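Local coordinates for putative uncharacterized protein TCIL3000_10_9440 (Trypanosoma congolense, PDB 5KMX) that is of unknown function but forms the bilobed ectodomain of an insect-stage membrane surface antigen and may act as a sensor, at residues D12-A17 with F209-Q214; F85-P90 with Y170-K175. One frame throughout, in Å; residues are numbered along the deposited sequence.

In the fold
The chain starts with helix 11-20, and its last helix, 208-216, lies near the end of the model. Contact 1 joins these two helices, so it closes nearly the whole chain into one loop. Contact 2 falls within that loop and closes a shorter one between residues 85-90 and 170-175; the two do not cross. Its loop includes the parts of strands 85-100 and 145-165 that run out with helix 116-128 to the other lobe. Contact 2 ties the start of strand 85-100 to the end of strand 169-172. The centres of contact 1 and contact 2 lie about 21 Å apart. Both belong to the lobe that holds the two modelled chain ends.

Contact 1: D12-A17 with F209-Q214; sequences DDFKEA and FIAFQQ
An antiparallel helix pair brings Phe14 and Ala17, near the start of the modelled chain, against Ala211 and Phe212, near its end. The helices packed here are 11-20 and 208-216. Their axes in these segments approach to 9.6 Å, and their directions differ by 167°. No hydrogen bond crosses the interface; side-chain carbons make the contact, partly against the backbone of the second helix.

Two alanines make one point of contact. The methyl carbon Ala17 CB meets Ala211 CB at 3.6 Å. Both methyls point at the opposing helix, and their small size allows this direct approach. One turn earlier on the first helix, Phe14 reaches across. Its CG lies anti to the backbone N (chi1 -175°), which carries the ring over to the other backbone. The ring arrives edge first. Its leading atom, Phe14 CE1, lies 3.3 Å from Phe212 N and 3.5 Å from Phe212 CB. The neighbouring Phe14 CD1 sits 3.9 Å from Ala211 C, which lies close to the ring plane. The same CD1 also borders the Ala211 methyl. One edge of the Phe14 ring thus spans two successive residues of the partner helix.

The two phenylalanine rings also meet, but at a slant. Their centroids are 5.6 Å apart and their planes are 53° apart, so the pair is oblique.

Both rings are buried in the lobe. Phe14 makes an edge-to-face contact with Phe50 and touches Ile53 on strand 53-63 and Leu215 on the last helix. Phe212 packs on Leu45 of strand 36-45. The helix pair is therefore seated against the sheet through its aromatic side, with strands 36-45 and 53-63 as its neighbours.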
ATOM      1  N   ASP A  12      -4.412  -9.219 -20.727  1.00 91.85           N
ATOM      2  CA  ASP A  12      -5.796  -9.163 -21.184  1.00 97.14           C
ATOM      3  C   ASP A  12      -6.771  -8.981 -20.027  1.00 88.47           C
ATOM      4  O   ASP A  12      -7.784  -8.297 -20.165  1.00 87.29           O
ATOM      5  CB  ASP A  12      -6.148 -10.431 -21.963  1.00105.55           C
ATOM      6  CG  ASP A  12      -5.674 -10.381 -23.403  1.00104.02           C
ATOM      7  OD1 ASP A  12      -4.460 -10.557 -23.638  1.00100.63           O
ATOM      8  OD2 ASP A  12      -6.518 -10.169 -24.298  1.00 98.05           O
ATOM      9  N   ASP A  13      -6.474  -9.608 -18.894  1.00 84.84           N
ATOM     10  CA  ASP A  13      -7.307  -9.451 -17.706  1.00 83.48           C
ATOM     11  C   ASP A  13      -7.282  -8.002 -17.222  1.00 76.18           C
ATOM     12  O   ASP A  13      -8.291  -7.482 -16.746  1.00 81.59           O
ATOM     13  CB  ASP A  13      -6.842 -10.388 -16.591  1.00 82.53           C
ATOM     14  CG  ASP A  13      -7.354 -11.805 -16.767  1.00 85.77           C
ATOM     15  OD1 ASP A  13      -7.677 -12.188 -17.911  1.00 92.19           O
ATOM     16  OD2 ASP A  13      -7.431 -12.537 -15.758  1.00 84.05           O
ATOM     17  N   PHE A  14      -6.124  -7.359 -17.335  1.00 79.78           N
ATOM     18  CA  PHE A  14      -5.992  -5.947 -16.985  1.00 79.90           C
ATOM     19  C   PHE A  14      -6.755  -5.069 -17.969  1.00 82.39           C
ATOM     20  O   PHE A  14      -7.431  -4.125 -17.572  1.00 82.18           O
ATOM     21  CB  PHE A  14      -4.523  -5.527 -16.953  1.00 73.53           C
ATOM     22  CG  PHE A  14      -4.313  -4.121 -16.471  1.00 69.17           C
ATOM     23  CD1 PHE A  14      -4.532  -3.798 -15.144  1.00 62.53           C
ATOM     24  CD2 PHE A  14      -3.908  -3.121 -17.343  1.00 75.67           C
ATOM     25  CE1 PHE A  14      -4.348  -2.508 -14.691  1.00 60.30           C
ATOM     26  CE2 PHE A  14      -3.720  -1.826 -16.892  1.00 75.05           C
ATOM     27  CZ  PHE A  14      -3.941  -1.521 -15.563  1.00 68.41           C
ATOM     28  N   LYS A  15      -6.619  -5.378 -19.256  1.00 89.71           N
ATOM     29  CA  LYS A  15      -7.418  -4.742 -20.301  1.00 89.08           C
ATOM     30  C   LYS A  15      -8.902  -4.792 -19.958  1.00 82.62           C
ATOM     31  O   LYS A  15      -9.633  -3.821 -20.152  1.00 81.55           O
ATOM     32  CB  LYS A  15      -7.184  -5.435 -21.645  1.00 94.43           C
ATOM     33  CG  LYS A  15      -6.034  -4.893 -22.479  1.00102.22           C
ATOM     34  CD  LYS A  15      -5.983  -5.613 -23.823  1.00109.67           C
ATOM     35  CE  LYS A  15      -4.906  -5.056 -24.735  1.00114.91           C
ATOM     36  NZ  LYS A  15      -4.917  -5.728 -26.066  1.00112.58           N
ATOM     37  N   GLU A  16      -9.335  -5.942 -19.451  1.00 82.31           N
ATOM     38  CA  GLU A  16     -10.730  -6.165 -19.096  1.00 91.34           C
ATOM     39  C   GLU A  16     -11.170  -5.224 -17.976  1.00 81.55           C
ATOM     40  O   GLU A  16     -12.305  -4.744 -17.964  1.00 81.86           O
ATOM     41  CB  GLU A  16     -10.933  -7.626 -18.676  1.00 99.97           C
ATOM     42  CG  GLU A  16     -12.385  -8.052 -18.547  1.00114.50           C
ATOM     43  CD  GLU A  16     -12.539  -9.538 -18.259  1.00120.14           C
ATOM     44  OE1 GLU A  16     -11.581 -10.301 -18.507  1.00109.96           O
ATOM     45  OE2 GLU A  16     -13.619  -9.942 -17.777  1.00121.66           O
ATOM     46  N   ALA A  17     -10.262  -4.954 -17.043  1.00 74.45           N
ATOM     47  CA  ALA A  17     -10.565  -4.112 -15.891  1.00 72.79           C
ATOM     48  C   ALA A  17     -10.575  -2.629 -16.254  1.00 72.21           C
ATOM     49  O   ALA A  17     -11.450  -1.882 -15.819  1.00 68.24           O
ATOM     50  CB  ALA A  17      -9.562  -4.369 -14.775  1.00 69.08           C
ATOM     51  N   PHE A 209      -5.685   0.775 -10.643  1.00 55.99           N
ATOM     52  CA  PHE A 209      -4.520   0.700  -9.766  1.00 50.21           C
ATOM     53  C   PHE A 209      -4.519  -0.610  -8.986  1.00 60.20           C
ATOM     54  O   PHE A 209      -3.482  -1.258  -8.849  1.00 57.89           O
ATOM     55  CB  PHE A 209      -4.489   1.888  -8.800  1.00 51.51           C
ATOM     56  CG  PHE A 209      -3.368   1.832  -7.800  1.00 51.77           C
ATOM     57  CD1 PHE A 209      -2.073   2.162  -8.167  1.00 65.27           C
ATOM     58  CD2 PHE A 209      -3.612   1.455  -6.491  1.00 57.45           C
ATOM     59  CE1 PHE A 209      -1.043   2.112  -7.244  1.00 62.55           C
ATOM     60  CE2 PHE A 209      -2.587   1.404  -5.566  1.00 56.33           C
ATOM     61  CZ  PHE A 209      -1.302   1.733  -5.942  1.00 60.63           C
ATOM     62  N   ILE A 210      -5.688  -0.998  -8.483  1.00 60.36           N
ATOM     63  CA  ILE A 210      -5.828  -2.252  -7.757  1.00 61.48           C
ATOM     64  C   ILE A 210      -5.715  -3.433  -8.716  1.00 51.78           C
ATOM     65  O   ILE A 210      -5.085  -4.441  -8.396  1.00 54.23           O
ATOM     66  CB  ILE A 210      -7.172  -2.321  -7.003  1.00 49.67           C
ATOM     67  CG1 ILE A 210      -7.251  -1.192  -5.970  1.00 50.41           C
ATOM     68  CG2 ILE A 210      -7.340  -3.683  -6.329  1.00 47.03           C
ATOM     69  CD1 ILE A 210      -8.550  -1.148  -5.193  1.00 50.33           C
ATOM     70  N   ALA A 211      -6.338  -3.307  -9.883  1.00 53.41           N
ATOM     71  CA  ALA A 211      -6.276  -4.348 -10.902  1.00 58.50           C
ATOM     72  C   ALA A 211      -4.838  -4.532 -11.361  1.00 60.05           C
ATOM     73  O   ALA A 211      -4.382  -5.657 -11.573  1.00 63.84           O
ATOM     74  CB  ALA A 211      -7.171  -4.001 -12.079  1.00 56.35           C
ATOM     75  N   PHE A 212      -4.131  -3.418 -11.519  1.00 60.16           N
ATOM     76  CA  PHE A 212      -2.711  -3.451 -11.838  1.00 68.36           C
ATOM     77  C   PHE A 212      -1.991  -4.227 -10.745  1.00 63.90           C
ATOM     78  O   PHE A 212      -1.353  -5.237 -11.013  1.00 68.16           O
ATOM     79  CB  PHE A 212      -2.151  -2.027 -11.966  1.00 64.25           C
ATOM     80  CG  PHE A 212      -0.758  -1.953 -12.546  1.00 66.38           C
ATOM     81  CD1 PHE A 212      -0.135  -3.068 -13.085  1.00 70.17           C
ATOM     82  CD2 PHE A 212      -0.071  -0.749 -12.547  1.00 69.14           C
ATOM     83  CE1 PHE A 212       1.140  -2.980 -13.613  1.00 72.21           C
ATOM     84  CE2 PHE A 212       1.205  -0.658 -13.072  1.00 74.72           C
ATOM     85  CZ  PHE A 212       1.810  -1.773 -13.606  1.00 71.38           C
ATOM     86  N   GLN A 213      -2.136  -3.763  -9.507  1.00 62.39           N
ATOM     87  CA  GLN A 213      -1.511  -4.392  -8.345  1.00 63.18           C
ATOM     88  C   GLN A 213      -1.781  -5.895  -8.256  1.00 65.92           C
ATOM     89  O   GLN A 213      -0.869  -6.680  -8.000  1.00 66.89           O
ATOM     90  CB  GLN A 213      -2.004  -3.713  -7.065  1.00 67.30           C
ATOM     91  CG  GLN A 213      -1.359  -2.362  -6.793  1.00 59.36           C
ATOM     92  CD  GLN A 213       0.014  -2.478  -6.153  1.00 54.81           C
ATOM     93  OE1 GLN A 213       0.360  -3.505  -5.571  1.00 54.09           O
ATOM     94  NE2 GLN A 213       0.801  -1.415  -6.255  1.00 56.16           N
ATOM     95  N   GLN A 214      -3.033  -6.288  -8.464  1.00 66.59           N
ATOM     96  CA  GLN A 214      -3.431  -7.687  -8.330  1.00 67.77           C
ATOM     97  C   GLN A 214      -2.803  -8.565  -9.406  1.00 71.22           C
ATOM     98  O   GLN A 214      -2.035  -9.479  -9.109  1.00 74.42           O
ATOM     99  CB  GLN A 214      -4.955  -7.818  -8.392  1.00 60.93           C
ATOM    100  CG  GLN A 214      -5.462  -9.245  -8.223  1.00 60.90           C
ATOM    101  CD  GLN A 214      -6.972  -9.343  -8.305  1.00 78.30           C
ATOM    102  OE1 GLN A 214      -7.647  -9.562  -7.299  1.00 87.08           O
ATOM    103  NE2 GLN A 214      -7.513  -9.187  -9.508  1.00 79.27           N
TER

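Contact 2: F85-P90 with Y170-K175; sequences FTRRTP and YRESDK
Glu172 lays its aliphatic stem over one face of the Phe85 ring. This is a CH-pi contact: Glu172 CB stands 3.5 Å from the ring centroid, almost on the ring normal. It joins two strands of the mixed beta sheet through their side chains. Strand 85-100 begins here and strand 169-172 ends here. Strand 145-165 pairs antiparallel with both, while these two segments run roughly parallel to each other.

The carboxylate of Glu172 continues past the ring centre toward the CD2 side. Its carbon CD comes within 3.4 Å of Phe85 CD2, and OE1 lies 3.5 Å from Phe85 CB. The first torsion explains this path. Glu172 CG sits between the backbone N and the carbonyl carbon (chi1 80°), and the chain then extends toward strand 85-100.

There Arg87 receives it. Phe85 and Arg87 are two residues apart, and both direct their side chains to the same partner. Arg87 NH2 forms a salt bridge with Glu172 OE2 at 3.5 Å. The hydrogen bond within it is weak because it is long, although it is fairly straight at 166°. The carboxylate oxygen approaches the edge of the guanidinium, and the two flat groups are nearly coplanar, 16° apart. The stronger polar hold on Arg87 is from NH1, which donates to the backbone O of Gln177. Its side chain touches Leu160 of strand 145-165.

Across the strand end, Arg171 NH2 of the strand forms a salt bridge with Asp174 OD2 of the following loop, at 2.9 Å.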
ATOM      1  N   PHE A  85     -17.187   3.647   7.972  1.00 54.44           N
ATOM      2  CA  PHE A  85     -16.511   2.599   8.719  1.00 47.66           C
ATOM      3  C   PHE A  85     -15.269   3.160   9.393  1.00 44.10           C
ATOM      4  O   PHE A  85     -14.852   4.281   9.107  1.00 45.37           O
ATOM      5  CB  PHE A  85     -16.142   1.430   7.800  1.00 47.00           C
ATOM      6  CG  PHE A  85     -15.155   1.785   6.722  1.00 51.50           C
ATOM      7  CD1 PHE A  85     -15.575   2.388   5.547  1.00 54.99           C
ATOM      8  CD2 PHE A  85     -13.807   1.499   6.877  1.00 49.07           C
ATOM      9  CE1 PHE A  85     -14.669   2.708   4.552  1.00 58.73           C
ATOM     10  CE2 PHE A  85     -12.896   1.819   5.886  1.00 51.43           C
ATOM     11  CZ  PHE A  85     -13.328   2.423   4.721  1.00 54.23           C
ATOM     12  N   THR A  86     -14.696   2.375  10.300  1.00 48.88           N
ATOM     13  CA  THR A  86     -13.473   2.755  10.995  1.00 52.13           C
ATOM     14  C   THR A  86     -12.368   1.772  10.645  1.00 45.80           C
ATOM     15  O   THR A  86     -12.627   0.585  10.457  1.00 51.59           O
ATOM     16  CB  THR A  86     -13.668   2.780  12.525  1.00 48.67           C
ATOM     17  OG1 THR A  86     -14.820   3.565  12.853  1.00 59.99           O
ATOM     18  CG2 THR A  86     -12.442   3.365  13.216  1.00 54.12           C
ATOM     19  N   ARG A  87     -11.141   2.275  10.548  1.00 52.60           N
ATOM     20  CA  ARG A  87      -9.978   1.431  10.300  1.00 44.02           C
ATOM     21  C   ARG A  87      -8.871   1.753  11.289  1.00 39.57           C
ATOM     22  O   ARG A  87      -8.544   2.917  11.515  1.00 49.58           O
ATOM     23  CB  ARG A  87      -9.467   1.607   8.868  1.00 47.88           C
ATOM     24  CG  ARG A  87      -8.147   0.887   8.581  1.00 53.83           C
ATOM     25  CD  ARG A  87      -8.285  -0.625   8.705  1.00 45.07           C
ATOM     26  NE  ARG A  87      -9.150  -1.161   7.658  1.00 53.41           N
ATOM     27  CZ  ARG A  87      -8.738  -1.492   6.438  1.00 52.40           C
ATOM     28  NH1 ARG A  87      -7.462  -1.356   6.098  1.00 53.67           N
ATOM     29  NH2 ARG A  87      -9.604  -1.964   5.555  1.00 58.32           N
ATOM     30  N   ARG A  88      -8.298   0.706  11.872  1.00 47.52           N
ATOM     31  CA  ARG A  88      -7.158   0.846  12.763  1.00 45.54           C
ATOM     32  C   ARG A  88      -5.935   0.222  12.105  1.00 48.05           C
ATOM     33  O   ARG A  88      -6.006  -0.889  11.581  1.00 38.62           O
ATOM     34  CB  ARG A  88      -7.443   0.182  14.108  1.00 51.85           C
ATOM     35  CG  ARG A  88      -6.666   0.779  15.263  1.00 60.47           C
ATOM     36  CD  ARG A  88      -7.200   0.287  16.590  1.00 68.77           C
ATOM     37  NE  ARG A  88      -6.668  -1.023  16.951  1.00 79.18           N
ATOM     38  CZ  ARG A  88      -7.208  -1.828  17.862  1.00 78.89           C
ATOM     39  NH1 ARG A  88      -8.315  -1.471  18.501  1.00 75.17           N
ATOM     40  NH2 ARG A  88      -6.646  -3.000  18.127  1.00 76.96           N
ATOM     41  N   THR A  89      -4.821   0.948  12.126  1.00 43.54           N
ATOM     42  CA  THR A  89      -3.588   0.492  11.499  1.00 44.66           C
ATOM     43  C   THR A  89      -2.400   0.735  12.422  1.00 49.90           C
ATOM     44  O   THR A  89      -2.285   1.810  13.010  1.00 48.03           O
ATOM     45  CB  THR A  89      -3.338   1.210  10.160  1.00 45.76           C
ATOM     46  OG1 THR A  89      -4.498   1.100   9.326  1.00 52.26           O
ATOM     47  CG2 THR A  89      -2.139   0.606   9.443  1.00 45.01           C
ATOM     48  N   PRO A  90      -1.509  -0.261  12.556  1.00 51.59           N
ATOM     49  CA  PRO A  90      -0.305  -0.004  13.353  1.00 48.69           C
ATOM     50  C   PRO A  90       0.626   0.990  12.671  1.00 52.44           C
ATOM     51  O   PRO A  90       0.825   0.914  11.458  1.00 54.27           O
ATOM     52  CB  PRO A  90       0.348  -1.387  13.464  1.00 52.56           C
ATOM     53  CG  PRO A  90      -0.174  -2.155  12.305  1.00 47.37           C
ATOM     54  CD  PRO A  90      -1.567  -1.653  12.078  1.00 53.98           C
ATOM     55  N   TYR A 170     -21.759   2.288  -1.597  1.00 50.35           N
ATOM     56  CA  TYR A 170     -20.520   1.540  -1.418  1.00 51.14           C
ATOM     57  C   TYR A 170     -20.344   1.125   0.037  1.00 52.37           C
ATOM     58  O   TYR A 170     -21.084   1.555   0.921  1.00 54.62           O
ATOM     59  CB  TYR A 170     -19.316   2.367  -1.879  1.00 54.26           C
ATOM     60  CG  TYR A 170     -19.328   2.681  -3.358  1.00 52.67           C
ATOM     61  CD1 TYR A 170     -18.738   1.823  -4.275  1.00 55.62           C
ATOM     62  CD2 TYR A 170     -19.934   3.835  -3.838  1.00 54.21           C
ATOM     63  CE1 TYR A 170     -18.750   2.102  -5.627  1.00 53.83           C
ATOM     64  CE2 TYR A 170     -19.948   4.124  -5.190  1.00 57.79           C
ATOM     65  CZ  TYR A 170     -19.356   3.253  -6.081  1.00 54.75           C
ATOM     66  OH  TYR A 170     -19.369   3.537  -7.427  1.00 54.30           O
ATOM     67  N   ARG A 171     -19.346   0.282   0.266  1.00 56.32           N
ATOM     68  CA  ARG A 171     -19.082  -0.291   1.577  1.00 54.79           C
ATOM     69  C   ARG A 171     -17.661  -0.836   1.544  1.00 50.58           C
ATOM     70  O   ARG A 171     -17.212  -1.304   0.497  1.00 51.57           O
ATOM     71  CB  ARG A 171     -20.113  -1.377   1.895  1.00 63.44           C
ATOM     72  CG  ARG A 171     -19.749  -2.331   3.023  1.00 59.82           C
ATOM     73  CD  ARG A 171     -20.715  -3.506   3.051  1.00 63.32           C
ATOM     74  NE  ARG A 171     -20.055  -4.748   3.455  1.00 83.49           N
ATOM     75  CZ  ARG A 171     -20.390  -5.960   3.018  1.00 87.70           C
ATOM     76  NH1 ARG A 171     -21.382  -6.117   2.148  1.00 83.60           N
ATOM     77  NH2 ARG A 171     -19.725  -7.023   3.446  1.00 92.84           N
ATOM     78  N   GLU A 172     -16.947  -0.767   2.665  1.00 48.93           N
ATOM     79  CA  GLU A 172     -15.536  -1.145   2.669  1.00 53.48           C
ATOM     80  C   GLU A 172     -15.371  -2.591   2.218  1.00 56.01           C
ATOM     81  O   GLU A 172     -16.115  -3.481   2.637  1.00 59.56           O
ATOM     82  CB  GLU A 172     -14.902  -0.931   4.051  1.00 52.88           C
ATOM     83  CG  GLU A 172     -15.157  -2.020   5.093  1.00 57.42           C
ATOM     84  CD  GLU A 172     -14.268  -1.861   6.318  1.00 56.18           C
ATOM     85  OE1 GLU A 172     -14.809  -1.808   7.444  1.00 64.31           O
ATOM     86  OE2 GLU A 172     -13.029  -1.791   6.154  1.00 47.15           O
ATOM     87  N   SER A 173     -14.399  -2.809   1.341  1.00 52.91           N
ATOM     88  CA  SER A 173     -14.169  -4.120   0.756  1.00 57.39           C
ATOM     89  C   SER A 173     -13.616  -5.098   1.782  1.00 60.05           C
ATOM     90  O   SER A 173     -12.649  -4.799   2.481  1.00 60.16           O
ATOM     91  CB  SER A 173     -13.208  -4.007  -0.427  1.00 59.22           C
ATOM     92  OG  SER A 173     -12.874  -5.285  -0.936  1.00 54.48           O
ATOM     93  N   ASP A 174     -14.234  -6.271   1.863  1.00 66.99           N
ATOM     94  CA  ASP A 174     -13.754  -7.325   2.745  1.00 77.15           C
ATOM     95  C   ASP A 174     -12.495  -7.964   2.174  1.00 80.19           C
ATOM     96  O   ASP A 174     -11.525  -8.198   2.895  1.00 81.32           O
ATOM     97  CB  ASP A 174     -14.835  -8.388   2.952  1.00 84.15           C
ATOM     98  CG  ASP A 174     -15.988  -7.893   3.803  1.00 86.44           C
ATOM     99  OD1 ASP A 174     -15.744  -7.125   4.757  1.00 86.62           O
ATOM    100  OD2 ASP A 174     -17.143  -8.274   3.516  1.00 94.17           O
ATOM    101  N   LYS A 175     -12.513  -8.234   0.873  1.00 75.83           N
ATOM    102  CA  LYS A 175     -11.404  -8.920   0.220  1.00 78.56           C
ATOM    103  C   LYS A 175     -10.187  -8.012   0.054  1.00 70.53           C
ATOM    104  O   LYS A 175      -9.055  -8.447   0.258  1.00 68.18           O
ATOM    105  CB  LYS A 175     -11.847  -9.462  -1.143  1.00 89.96           C
ATOM    106  CG  LYS A 175     -12.980 -10.484  -1.072  1.00118.16           C
ATOM    107  CD  LYS A 175     -12.572 -11.743  -0.313  1.00121.11           C
ATOM    108  CE  LYS A 175     -13.641 -12.200   0.666  1.00114.82           C
ATOM    109  NZ  LYS A 175     -13.048 -12.813   1.887  1.00116.89           N
TER